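Local coordinates for protein Aac(6')-ib (Escherichia coli, PDB 2BUE) that probably transfers the acetyl group of acetyl-CoA to the 6'-amino group of aminoglycoside antibiotics such as kanamycin B, conferring resistance to them, at residues A[29-34]-A[80-85]; A[103-108]-A[178-183]; A[153-158]-A[183-188]. The protein carries 2 engineered substitutions. All coordinates share one frame; numbering follows the deposited sequence.

In the fold
Contact 1 pairs strand 26-30, at one border of the seven-stranded GNAT sheet, with its neighbour 78-85. Contacts 2 and 3 lie on the other side of the chain's centre, their centres about 27 Å and about 24 Å from that of contact 1. Those two touch, centres about 10 Å apart: they share Gly183 in the hairpin of strands 173-180 and 183-191, and Trp106 and the engineered Trp105 pack against Asp155. Both meet the bound ribostamycin, contact 2 through its tryptophans and contact 3 through the Asp155 carboxylate, and Pro156 of contact 3 touches coenzyme A. Contact 1 stands back, the side chain of Pro80 about 8 Å from the bound ribostamycin.

Contact 1: A[29-34]-A[80-85]; sequences RLMTEH and PYIAML
One face of the Arg29 guanidinium is covered by Ile82, whose CB stands 3.7 Å above the plane and over its centre. The Tyr81 ring instead meets this contact at its edge, where Arg29 O lies in the ring plane, while Leu30 CD2 approaches Tyr81 CE1 obliquely at 4.1 Å. In Arg29, chi1 of 64° puts CG between the backbone N and the carbonyl carbon; from there the extended chain runs beside Ile82, pointing the same way. Arg29 NE also makes a weak hydrogen bond to Met84 SD at 3.6 Å, and the strongest polar partner of the guanidinium is Asp35, in a salt bridge with NH1. Beneath these side chains, Arg29 and Ile82 form a hydrogen-bonded antiparallel pair, with Ile82 N to Arg29 O at 2.8 Å and Arg29 N to Ile82 O at 3.0 Å. Past the non-hydrogen-bonded pair Leu30-Tyr81, Met31 N gives a 2.9 Å bond to Pro80 O, coming from above the carbonyl plane (44° out of it). A water donates to both Pro80 O and Met31 O, so Pro80 O has two donors where regular pairing ends. Met31 drops CE onto Pro80 CB (3.8 Å) and CG onto Ile82 CG1 (3.8 Å), near Leu36 and Leu39 of helix 36-43. Tyr81 departs to the opposite face of the sheet, toward helix 131-144, and its OH is hydrogen-bonded with Ser95 OG. The first two strands of the GNAT sheet are therefore joined by backbone bonds, with an arginine whose guanidinium face packs on an aliphatic side chain while its charge is probably balanced by Asp35.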
loop_
_atom_site.group_PDB
_atom_site.type_symbol
_atom_site.label_atom_id
_atom_site.label_comp_id
_atom_site.label_asym_id
_atom_site.label_seq_id
_atom_site.Cartn_x
_atom_site.Cartn_y
_atom_site.Cartn_z
ATOM N N ARG A 29 10.365 7.230 -1.804
ATOM C CA ARG A 29 11.298 7.035 -2.899
ATOM C C ARG A 29 11.049 5.674 -3.496
ATOM O O ARG A 29 10.532 4.789 -2.806
ATOM C CB ARG A 29 12.747 7.115 -2.385
ATOM C CG ARG A 29 13.143 6.024 -1.383
ATOM C CD ARG A 29 14.641 6.124 -1.051
ATOM N NE ARG A 29 15.088 5.148 -0.058
ATOM C CZ ARG A 29 15.344 3.864 -0.318
ATOM N NH1 ARG A 29 15.170 3.358 -1.556
ATOM N NH2 ARG A 29 15.772 3.091 0.677
ATOM N N LEU A 30 11.422 5.485 -4.760
ATOM C CA LEU A 30 11.360 4.145 -5.357
ATOM C C LEU A 30 12.239 3.202 -4.561
ATOM O O LEU A 30 13.344 3.568 -4.139
ATOM C CB LEU A 30 11.810 4.118 -6.825
ATOM C CG LEU A 30 10.928 4.740 -7.898
ATOM C CD1 LEU A 30 11.667 4.684 -9.253
ATOM C CD2 LEU A 30 9.538 4.046 -8.019
ATOM N N MET A 31 11.747 1.987 -4.347
ATOM C CA MET A 31 12.593 0.929 -3.809
ATOM C C MET A 31 13.526 0.422 -4.913
ATOM O O MET A 31 13.147 0.382 -6.086
ATOM C CB MET A 31 11.707 -0.225 -3.327
ATOM C CG MET A 31 12.474 -1.209 -2.440
ATOM S SD MET A 31 11.502 -2.594 -1.867
ATOM C CE MET A 31 11.399 -3.617 -3.308
ATOM N N THR A 32 14.733 0.041 -4.519
ATOM C CA THR A 32 15.700 -0.554 -5.436
ATOM C C THR A 32 16.071 -1.957 -4.974
ATOM O O THR A 32 15.783 -2.347 -3.826
ATOM C CB THR A 32 16.991 0.305 -5.525
ATOM O OG1 THR A 32 17.784 0.094 -4.353
ATOM C CG2 THR A 32 16.661 1.823 -5.664
ATOM N N GLU A 33 16.750 -2.702 -5.850
ATOM C CA GLU A 33 17.312 -4.011 -5.458
ATOM C C GLU A 33 18.186 -3.963 -4.185
ATOM O O GLU A 33 18.287 -4.960 -3.462
ATOM C CB GLU A 33 18.098 -4.660 -6.612
ATOM C CG GLU A 33 19.332 -3.879 -7.005
ATOM C CD GLU A 33 20.065 -4.474 -8.197
ATOM O OE1 GLU A 33 19.953 -5.703 -8.434
ATOM O OE2 GLU A 33 20.755 -3.693 -8.893
ATOM N N HIS A 34 18.811 -2.817 -3.908
ATOM C CA HIS A 34 19.627 -2.633 -2.695
ATOM C C HIS A 34 18.850 -2.614 -1.385
ATOM O O HIS A 34 19.443 -2.724 -0.314
ATOM C CB HIS A 34 20.485 -1.377 -2.823
ATOM C CG HIS A 34 21.283 -1.362 -4.082
ATOM N ND1 HIS A 34 22.360 -2.200 -4.278
ATOM C CD2 HIS A 34 21.116 -0.682 -5.239
ATOM C CE1 HIS A 34 22.849 -2.006 -5.491
ATOM N NE2 HIS A 34 22.110 -1.093 -6.095
ATOM N N PRO A 80 7.086 -0.539 -6.192
ATOM C CA PRO A 80 7.492 -0.509 -4.780
ATOM C C PRO A 80 8.162 0.785 -4.353
ATOM O O PRO A 80 8.988 1.353 -5.109
ATOM C CB PRO A 80 8.488 -1.680 -4.678
ATOM C CG PRO A 80 9.200 -1.677 -6.040
ATOM C CD PRO A 80 8.142 -1.132 -7.052
ATOM N N TYR A 81 7.831 1.229 -3.136
ATOM C CA TYR A 81 8.415 2.430 -2.531
ATOM C C TYR A 81 8.986 2.140 -1.141
ATOM O O TYR A 81 8.499 1.238 -0.443
ATOM C CB TYR A 81 7.355 3.530 -2.343
ATOM C CG TYR A 81 6.519 3.790 -3.557
ATOM C CD1 TYR A 81 6.973 4.629 -4.577
ATOM C CD2 TYR A 81 5.272 3.183 -3.694
ATOM C CE1 TYR A 81 6.189 4.850 -5.725
ATOM C CE2 TYR A 81 4.465 3.388 -4.823
ATOM C CZ TYR A 81 4.943 4.215 -5.841
ATOM O OH TYR A 81 4.144 4.441 -6.937
ATOM N N ILE A 82 9.982 2.931 -0.750
ATOM C CA ILE A 82 10.426 2.996 0.631
ATOM C C ILE A 82 9.974 4.340 1.201
ATOM O O ILE A 82 10.202 5.394 0.589
ATOM C CB ILE A 82 11.967 2.801 0.791
ATOM C CG1 ILE A 82 12.381 1.423 0.248
ATOM C CG2 ILE A 82 12.348 2.998 2.287
ATOM C CD1 ILE A 82 11.794 0.215 1.012
ATOM N N ALA A 83 9.307 4.275 2.351
ATOM C CA ALA A 83 8.896 5.464 3.092
ATOM C C ALA A 83 10.051 5.947 3.947
ATOM O O ALA A 83 10.682 5.150 4.675
ATOM C CB ALA A 83 7.689 5.154 3.957
ATOM N N MET A 84 10.299 7.258 3.874
ATOM C CA MET A 84 11.419 7.896 4.581
ATOM C C MET A 84 10.937 8.949 5.578
ATOM O O MET A 84 9.994 9.684 5.297
ATOM C CB MET A 84 12.339 8.593 3.573
ATOM C CG MET A 84 12.871 7.708 2.459
ATOM S SD MET A 84 14.025 6.469 3.068
ATOM C CE MET A 84 15.341 7.530 3.715
ATOM N N LEU A 85 11.598 9.007 6.732
ATOM C CA LEU A 85 11.320 10.025 7.742
ATOM C C LEU A 85 12.641 10.440 8.358
ATOM O O LEU A 85 13.392 9.594 8.866
ATOM C CB LEU A 85 10.387 9.486 8.829
ATOM C CG LEU A 85 10.149 10.364 10.070
ATOM C CD1 LEU A 85 9.308 11.603 9.693
ATOM C CD2 LEU A 85 9.509 9.584 11.225
HETATM O O HOH W 1 10.581 0.789 -7.717
#

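Contact 2: A[103-108]-A[178-183]; sequences DGWWEE and VTTPDG. Engineered in segment 103-108: Trp105 (natural residue Arg). Engineered in segment 178-183: Asp182 (natural residue Tyr). With RIO (ribostamycin), chain C.
Gly183 O is gripped twice by Thr180, the residue whose CB packs on Trp105 CZ3: Thr180 OG1 donates to it at 2.7 Å, in the carbonyl plane and on a lone pair, and Thr180 N binds the same oxygen at 3.0 Å. OG1 lies between the backbone N and the carbonyl carbon (chi1 79°), and there it also accepts from Asp182 N at 3.0 Å, which makes an ST turn. Pro181, the next residue of this turn, lies over the Trp105 indole. Its CG stands 3.4 Å from the centroid of the five-membered ring and only 9° off the normal, a CH-pi contact, and its CD is over the middle of the bicycle. Trp105 is an engineered residue, as is Asp182, whose OD2 comes to the indole edge in the ring plane, 3.5 Å from CH2, with the carboxylate turned 85° to the ring. The turn is type I, from Thr180 to Gly183, and forms the two-residue loop of the hairpin joining strands 173-180 and 183-191 of the GNAT sheet; the facing loop lies between strands 88-97 and 114-121. Ribostamycin occupies the other face of Trp105, with C6 3.4 Å above the plane and offset toward the rim, so the indole is sandwiched between proline and antibiotic. Trp105 CE3 in turn lies over one face of Trp106, offset toward the rim, and the Tyr96 ring meets Trp106 nearly parallel. Trp106 offers its edge to the drug, N1 of ribostamycin lying in the ring plane 3.0 Å from NE1, and carries CH2 to Thr180 CG2 and CZ3 toward Val178 CG2.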
loop_
_atom_site.group_PDB
_atom_site.type_symbol
_atom_site.label_atom_id
_atom_site.label_comp_id
_atom_site.label_asym_id
_atom_site.label_seq_id
_atom_site.Cartn_x
_atom_site.Cartn_y
_atom_site.Cartn_z
ATOM N N ASP A 103 -4.172 -12.966 -11.966
ATOM C CA ASP A 103 -5.422 -13.716 -12.051
ATOM C C ASP A 103 -6.161 -13.705 -10.706
ATOM O O ASP A 103 -5.577 -13.941 -9.645
ATOM C CB ASP A 103 -5.135 -15.174 -12.469
ATOM C CG ASP A 103 -6.341 -15.873 -13.126
ATOM O OD1 ASP A 103 -7.397 -15.237 -13.364
ATOM O OD2 ASP A 103 -6.220 -17.088 -13.426
ATOM N N GLY A 104 -7.448 -13.413 -10.775
ATOM C CA GLY A 104 -8.295 -13.412 -9.600
ATOM C C GLY A 104 -8.435 -12.045 -8.962
ATOM O O GLY A 104 -9.345 -11.834 -8.163
ATOM N N TRP A 105 -7.504 -11.131 -9.280
ATOM C CA TRP A 105 -7.496 -9.801 -8.664
ATOM C C TRP A 105 -8.237 -8.769 -9.516
ATOM O O TRP A 105 -7.946 -8.623 -10.713
ATOM C CB TRP A 105 -6.059 -9.326 -8.428
ATOM C CG TRP A 105 -5.362 -10.050 -7.332
ATOM C CD1 TRP A 105 -4.451 -11.072 -7.458
ATOM C CD2 TRP A 105 -5.483 -9.783 -5.936
ATOM N NE1 TRP A 105 -4.002 -11.460 -6.208
ATOM C CE2 TRP A 105 -4.647 -10.711 -5.253
ATOM C CE3 TRP A 105 -6.263 -8.885 -5.187
ATOM C CZ2 TRP A 105 -4.542 -10.741 -3.843
ATOM C CZ3 TRP A 105 -6.153 -8.903 -3.793
ATOM C CH2 TRP A 105 -5.303 -9.828 -3.133
ATOM N N TRP A 106 -9.185 -8.067 -8.887
ATOM C CA TRP A 106 -9.895 -6.923 -9.487
ATOM C C TRP A 106 -10.486 -7.255 -10.849
ATOM O O TRP A 106 -10.413 -6.454 -11.778
ATOM C CB TRP A 106 -8.988 -5.648 -9.513
ATOM C CG TRP A 106 -8.276 -5.566 -8.194
ATOM C CD1 TRP A 106 -6.929 -5.630 -7.975
ATOM C CD2 TRP A 106 -8.893 -5.539 -6.896
ATOM N NE1 TRP A 106 -6.660 -5.618 -6.624
ATOM C CE2 TRP A 106 -7.845 -5.564 -5.934
ATOM C CE3 TRP A 106 -10.223 -5.469 -6.453
ATOM C CZ2 TRP A 106 -8.090 -5.552 -4.551
ATOM C CZ3 TRP A 106 -10.476 -5.472 -5.062
ATOM C CH2 TRP A 106 -9.406 -5.490 -4.131
ATOM N N GLU A 107 -11.114 -8.427 -10.943
ATOM C CA GLU A 107 -11.630 -8.920 -12.230
ATOM C C GLU A 107 -12.848 -8.161 -12.773
ATOM O O GLU A 107 -13.189 -8.287 -13.966
ATOM C CB GLU A 107 -11.919 -10.423 -12.145
ATOM C CG GLU A 107 -10.665 -11.270 -11.971
ATOM C CD GLU A 107 -10.940 -12.756 -12.023
ATOM O OE1 GLU A 107 -12.070 -13.167 -11.682
ATOM O OE2 GLU A 107 -10.013 -13.507 -12.392
ATOM N N GLU A 108 -13.509 -7.385 -11.914
ATOM C CA GLU A 108 -14.639 -6.523 -12.351
ATOM C C GLU A 108 -14.201 -5.114 -12.725
ATOM O O GLU A 108 -15.021 -4.307 -13.192
ATOM C CB GLU A 108 -15.744 -6.408 -11.288
ATOM C CG GLU A 108 -16.184 -7.719 -10.624
ATOM C CD GLU A 108 -16.321 -8.883 -11.586
ATOM O OE1 GLU A 108 -16.962 -8.725 -12.657
ATOM O OE2 GLU A 108 -15.792 -9.977 -11.258
ATOM N N VAL A 178 -15.605 -7.381 -0.466
ATOM C CA VAL A 178 -15.344 -8.033 -1.734
ATOM C C VAL A 178 -14.497 -9.298 -1.583
ATOM O O VAL A 178 -13.662 -9.395 -0.647
ATOM C CB VAL A 178 -14.663 -7.036 -2.722
ATOM C CG1 VAL A 178 -15.575 -5.831 -2.971
ATOM C CG2 VAL A 178 -13.302 -6.586 -2.184
ATOM N N THR A 179 -14.707 -10.241 -2.506
ATOM C CA THR A 179 -13.955 -11.483 -2.512
ATOM C C THR A 179 -12.681 -11.282 -3.297
ATOM O O THR A 179 -12.749 -10.929 -4.469
ATOM C CB THR A 179 -14.747 -12.648 -3.153
ATOM O OG1 THR A 179 -15.949 -12.832 -2.397
ATOM C CG2 THR A 179 -13.922 -13.918 -3.079
ATOM N N THR A 180 -11.537 -11.502 -2.645
ATOM C CA THR A 180 -10.213 -11.436 -3.323
ATOM C C THR A 180 -9.456 -12.761 -3.182
ATOM O O THR A 180 -9.836 -13.624 -2.362
ATOM C CB THR A 180 -9.327 -10.323 -2.713
ATOM O OG1 THR A 180 -8.757 -10.795 -1.471
ATOM C CG2 THR A 180 -10.116 -9.010 -2.497
ATOM N N PRO A 181 -8.376 -12.945 -3.962
ATOM C CA PRO A 181 -7.524 -14.136 -3.755
ATOM C C PRO A 181 -6.976 -14.296 -2.332
ATOM O O PRO A 181 -6.609 -15.413 -1.924
ATOM C CB PRO A 181 -6.393 -13.939 -4.774
ATOM C CG PRO A 181 -7.042 -13.154 -5.879
ATOM C CD PRO A 181 -7.932 -12.157 -5.131
ATOM N N ASP A 182 -6.941 -13.206 -1.568
ATOM C CA ASP A 182 -6.497 -13.247 -0.169
ATOM C C ASP A 182 -7.685 -13.258 0.800
ATOM O O ASP A 182 -7.537 -12.901 1.979
ATOM C CB ASP A 182 -5.563 -12.075 0.148
ATOM C CG ASP A 182 -4.184 -12.238 -0.508
ATOM O OD1 ASP A 182 -3.882 -13.372 -0.946
ATOM O OD2 ASP A 182 -3.421 -11.252 -0.572
ATOM N N GLY A 183 -8.843 -13.668 0.289
ATOM C CA GLY A 183 -10.080 -13.734 1.095
ATOM C C GLY A 183 -10.944 -12.488 1.005
ATOM O O GLY A 183 -10.650 -11.551 0.260
HETATM O O1 RIO C . 3.129 -7.879 -1.811
HETATM C C1 RIO C . 3.719 -7.939 -3.118
HETATM C C2 RIO C . 3.147 -9.159 -3.851
HETATM O O2 RIO C . 1.807 -9.467 -3.416
HETATM C C3 RIO C . 0.862 -8.805 -4.272
HETATM O O3 RIO C . 0.251 -7.690 -3.589
HETATM C C4 RIO C . -1.231 -7.738 -3.580
HETATM C C5 RIO C . -1.839 -7.091 -4.857
HETATM O O4 RIO C . -1.442 -7.809 -6.013
HETATM C C6 RIO C . -3.373 -6.969 -4.828
HETATM N N1 RIO C . -3.816 -6.178 -6.012
HETATM C C7 RIO C . -3.830 -6.245 -3.532
HETATM C C8 RIO C . -3.296 -6.985 -2.288
HETATM N N2 RIO C . -3.822 -6.306 -1.070
HETATM C C9 RIO C . -1.728 -7.020 -2.291
HETATM O O5 RIO C . -1.366 -7.860 -1.157
HETATM C C10 RIO C . -0.236 -7.381 -0.425
HETATM O O6 RIO C . -0.624 -6.436 0.542
HETATM C C11 RIO C . -1.414 -6.953 1.672
HETATM C C12 RIO C . -1.565 -5.774 2.662
HETATM N N3 RIO C . -2.590 -4.831 2.187
HETATM C C13 RIO C . -0.699 -8.160 2.353
HETATM O O7 RIO C . -1.607 -8.716 3.335
HETATM C C14 RIO C . -0.331 -9.227 1.293
HETATM O O8 RIO C . 0.315 -10.394 1.878
HETATM C C15 RIO C . 0.517 -8.608 0.170
HETATM N N4 RIO C . 0.833 -9.572 -0.884
HETATM C C16 RIO C . 1.654 -8.399 -5.542
HETATM O O9 RIO C . 1.063 -9.093 -6.629
HETATM C C17 RIO C . 3.045 -9.031 -5.354
HETATM O O10 RIO C . 2.999 -10.374 -5.911
#

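Contact 3: A[153-158]-A[183-188]; sequences QTDPSP and GPAVYM. With RIO (ribostamycin), chain C.
Tyr187 lays its CE1 and OH edge across the Gln153 amide, the ring and amide planes 87° apart. The phenol donates to Gln153 OE1 at 2.6 Å (OH to OE1), arriving from above the amide plane, 40° out of it, while OE1 itself sits in the plane of the ring at its edge. Tyr187 CB leaves the backbone away from segment 153-158, but chi1 of -169° sets CG anti to the backbone N, and the far end of the ring comes back to Gln153. Gln153 NE2 is held by Tyr96 OH, so both ends of the amide are engaged and its rotation is fixed. Thr154 and Met188 form a hydrogen-bonded antiparallel pair, each backbone N lying 2.9 Å from the other's O, and their side chains run side by side on the face covered by Tyr167 of helix 161-169. Two residues on, Val186 N donates to Pro156 O at 2.9 Å, but proline has no N-H to return the bond; its CD lies 3.3 Å from Val186 O instead. Pro156 CG meets Met188 SD at 3.7 Å, crossing at about a right angle. Farther along, Pro158 CD abuts Pro184 O at 3.2 Å, and Val186 CG2 packs on Pro158. Between Thr154 and Pro156, Asp155 points to the face opposite the Thr154 and Met188 side chains, its CB against Ala185 CB. Its OD1 accepts from N2 of ribostamycin at 2.8 Å, with a weaker bond from N2 to OD2, and Trp106 and the engineered Trp105 border the carboxylate. In the GNAT sheet strand 183-191 lies between 151-154 and 173-180, and the peptide leaving strand 151-154 serves both substrate pockets, through Asp155 for the aminoglycoside and Pro156 for coenzyme A.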
loop_
_atom_site.group_PDB
_atom_site.type_symbol
_atom_site.label_atom_id
_atom_site.label_comp_id
_atom_site.label_asym_id
_atom_site.label_seq_id
_atom_site.Cartn_x
_atom_site.Cartn_y
_atom_site.Cartn_z
ATOM N N GLN A 153 -7.716 2.818 -4.513
ATOM C CA GLN A 153 -8.418 1.798 -3.716
ATOM C C GLN A 153 -7.462 1.164 -2.733
ATOM O O GLN A 153 -6.220 1.195 -2.912
ATOM C CB GLN A 153 -9.034 0.707 -4.603
ATOM C CG GLN A 153 -7.947 -0.152 -5.293
ATOM C CD GLN A 153 -8.523 -1.260 -6.160
ATOM O OE1 GLN A 153 -9.524 -1.074 -6.870
ATOM N NE2 GLN A 153 -7.861 -2.409 -6.143
ATOM N N THR A 154 -8.022 0.565 -1.688
ATOM C CA THR A 154 -7.230 -0.334 -0.842
ATOM C C THR A 154 -8.179 -1.413 -0.298
ATOM O O THR A 154 -9.392 -1.241 -0.383
ATOM C CB THR A 154 -6.485 0.403 0.276
ATOM O OG1 THR A 154 -5.497 -0.476 0.868
ATOM C CG2 THR A 154 -7.452 0.939 1.317
ATOM N N ASP A 155 -7.610 -2.490 0.230
ATOM C CA ASP A 155 -8.393 -3.699 0.509
ATOM C C ASP A 155 -7.931 -4.408 1.799
ATOM O O ASP A 155 -7.573 -5.594 1.754
ATOM C CB ASP A 155 -8.374 -4.644 -0.700
ATOM C CG ASP A 155 -6.984 -5.268 -0.956
ATOM O OD1 ASP A 155 -5.967 -4.632 -0.588
ATOM O OD2 ASP A 155 -6.936 -6.407 -1.473
ATOM N N PRO A 156 -7.957 -3.687 2.941
ATOM C CA PRO A 156 -7.524 -4.306 4.192
ATOM C C PRO A 156 -8.396 -5.511 4.553
ATOM O O PRO A 156 -9.560 -5.575 4.174
ATOM C CB PRO A 156 -7.716 -3.195 5.236
ATOM C CG PRO A 156 -8.798 -2.265 4.617
ATOM C CD PRO A 156 -8.441 -2.303 3.131
ATOM N N SER A 157 -7.803 -6.463 5.270
ATOM C CA SER A 157 -8.569 -7.538 5.880
ATOM C C SER A 157 -9.657 -6.960 6.800
ATOM O O SER A 157 -9.402 -5.993 7.526
ATOM C CB SER A 157 -7.629 -8.357 6.759
ATOM O OG SER A 157 -8.371 -9.165 7.658
ATOM N N PRO A 158 -10.839 -7.606 6.826
ATOM C CA PRO A 158 -11.877 -7.206 7.787
ATOM C C PRO A 158 -11.385 -7.265 9.250
ATOM O O PRO A 158 -11.913 -6.541 10.083
ATOM C CB PRO A 158 -12.986 -8.261 7.571
ATOM C CG PRO A 158 -12.755 -8.735 6.124
ATOM C CD PRO A 158 -11.264 -8.747 5.989
ATOM N N GLY A 183 -8.843 -13.668 0.289
ATOM C CA GLY A 183 -10.080 -13.734 1.095
ATOM C C GLY A 183 -10.944 -12.488 1.005
ATOM O O GLY A 183 -10.650 -11.551 0.260
ATOM N N PRO A 184 -12.020 -12.448 1.793
ATOM C CA PRO A 184 -12.875 -11.268 1.873
ATOM C C PRO A 184 -12.020 -10.082 2.310
ATOM O O PRO A 184 -11.144 -10.244 3.164
ATOM C CB PRO A 184 -13.869 -11.629 3.006
ATOM C CG PRO A 184 -13.843 -13.119 3.061
ATOM C CD PRO A 184 -12.459 -13.537 2.691
ATOM N N ALA A 185 -12.278 -8.911 1.718
ATOM C CA ALA A 185 -11.586 -7.697 2.076
ATOM C C ALA A 185 -12.580 -6.557 2.153
ATOM O O ALA A 185 -13.645 -6.605 1.525
ATOM C CB ALA A 185 -10.488 -7.365 1.034
ATOM N N VAL A 186 -12.226 -5.542 2.931
ATOM C CA VAL A 186 -13.048 -4.339 2.999
ATOM C C VAL A 186 -12.546 -3.410 1.892
ATOM O O VAL A 186 -11.460 -2.852 2.009
ATOM C CB VAL A 186 -12.979 -3.676 4.376
ATOM C CG1 VAL A 186 -13.797 -2.382 4.401
ATOM C CG2 VAL A 186 -13.505 -4.669 5.450
ATOM N N TYR A 187 -13.344 -3.272 0.832
ATOM C CA TYR A 187 -12.964 -2.429 -0.302
ATOM C C TYR A 187 -13.154 -0.961 0.095
ATOM O O TYR A 187 -14.242 -0.543 0.514
ATOM C CB TYR A 187 -13.839 -2.770 -1.490
ATOM C CG TYR A 187 -13.343 -2.134 -2.745
ATOM C CD1 TYR A 187 -12.078 -2.471 -3.273
ATOM C CD2 TYR A 187 -14.123 -1.197 -3.412
ATOM C CE1 TYR A 187 -11.613 -1.878 -4.469
ATOM C CE2 TYR A 187 -13.662 -0.583 -4.601
ATOM C CZ TYR A 187 -12.410 -0.919 -5.103
ATOM O OH TYR A 187 -11.973 -0.281 -6.245
ATOM N N MET A 188 -12.081 -0.177 -0.030
ATOM C CA MET A 188 -12.105 1.239 0.347
ATOM C C MET A 188 -11.585 2.077 -0.811
ATOM O O MET A 188 -10.654 1.669 -1.487
ATOM C CB MET A 188 -11.203 1.473 1.562
ATOM C CG MET A 188 -11.641 0.627 2.787
ATOM S SD MET A 188 -10.629 0.958 4.226
ATOM C CE MET A 188 -11.138 2.602 4.697
HETATM O O1 RIO C . 3.129 -7.879 -1.811
HETATM C C1 RIO C . 3.719 -7.939 -3.118
HETATM C C2 RIO C . 3.147 -9.159 -3.851
HETATM O O2 RIO C . 1.807 -9.467 -3.416
HETATM C C3 RIO C . 0.862 -8.805 -4.272
HETATM O O3 RIO C . 0.251 -7.690 -3.589
HETATM C C4 RIO C . -1.231 -7.738 -3.580
HETATM C C5 RIO C . -1.839 -7.091 -4.857
HETATM O O4 RIO C . -1.442 -7.809 -6.013
HETATM C C6 RIO C . -3.373 -6.969 -4.828
HETATM N N1 RIO C . -3.816 -6.178 -6.012
HETATM C C7 RIO C . -3.830 -6.245 -3.532
HETATM C C8 RIO C . -3.296 -6.985 -2.288
HETATM N N2 RIO C . -3.822 -6.306 -1.070
HETATM C C9 RIO C . -1.728 -7.020 -2.291
HETATM O O5 RIO C . -1.366 -7.860 -1.157
HETATM C C10 RIO C . -0.236 -7.381 -0.425
HETATM O O6 RIO C . -0.624 -6.436 0.542
HETATM C C11 RIO C . -1.414 -6.953 1.672
HETATM C C12 RIO C . -1.565 -5.774 2.662
HETATM N N3 RIO C . -2.590 -4.831 2.187
HETATM C C13 RIO C . -0.699 -8.160 2.353
HETATM O O7 RIO C . -1.607 -8.716 3.335
HETATM C C14 RIO C . -0.331 -9.227 1.293
HETATM O O8 RIO C . 0.315 -10.394 1.878
HETATM C C15 RIO C . 0.517 -8.608 0.170
HETATM N N4 RIO C . 0.833 -9.572 -0.884
HETATM C C16 RIO C . 1.654 -8.399 -5.542
HETATM O O9 RIO C . 1.063 -9.093 -6.629
HETATM C C17 RIO C . 3.045 -9.031 -5.354
HETATM O O10 RIO C . 2.999 -10.374 -5.911
#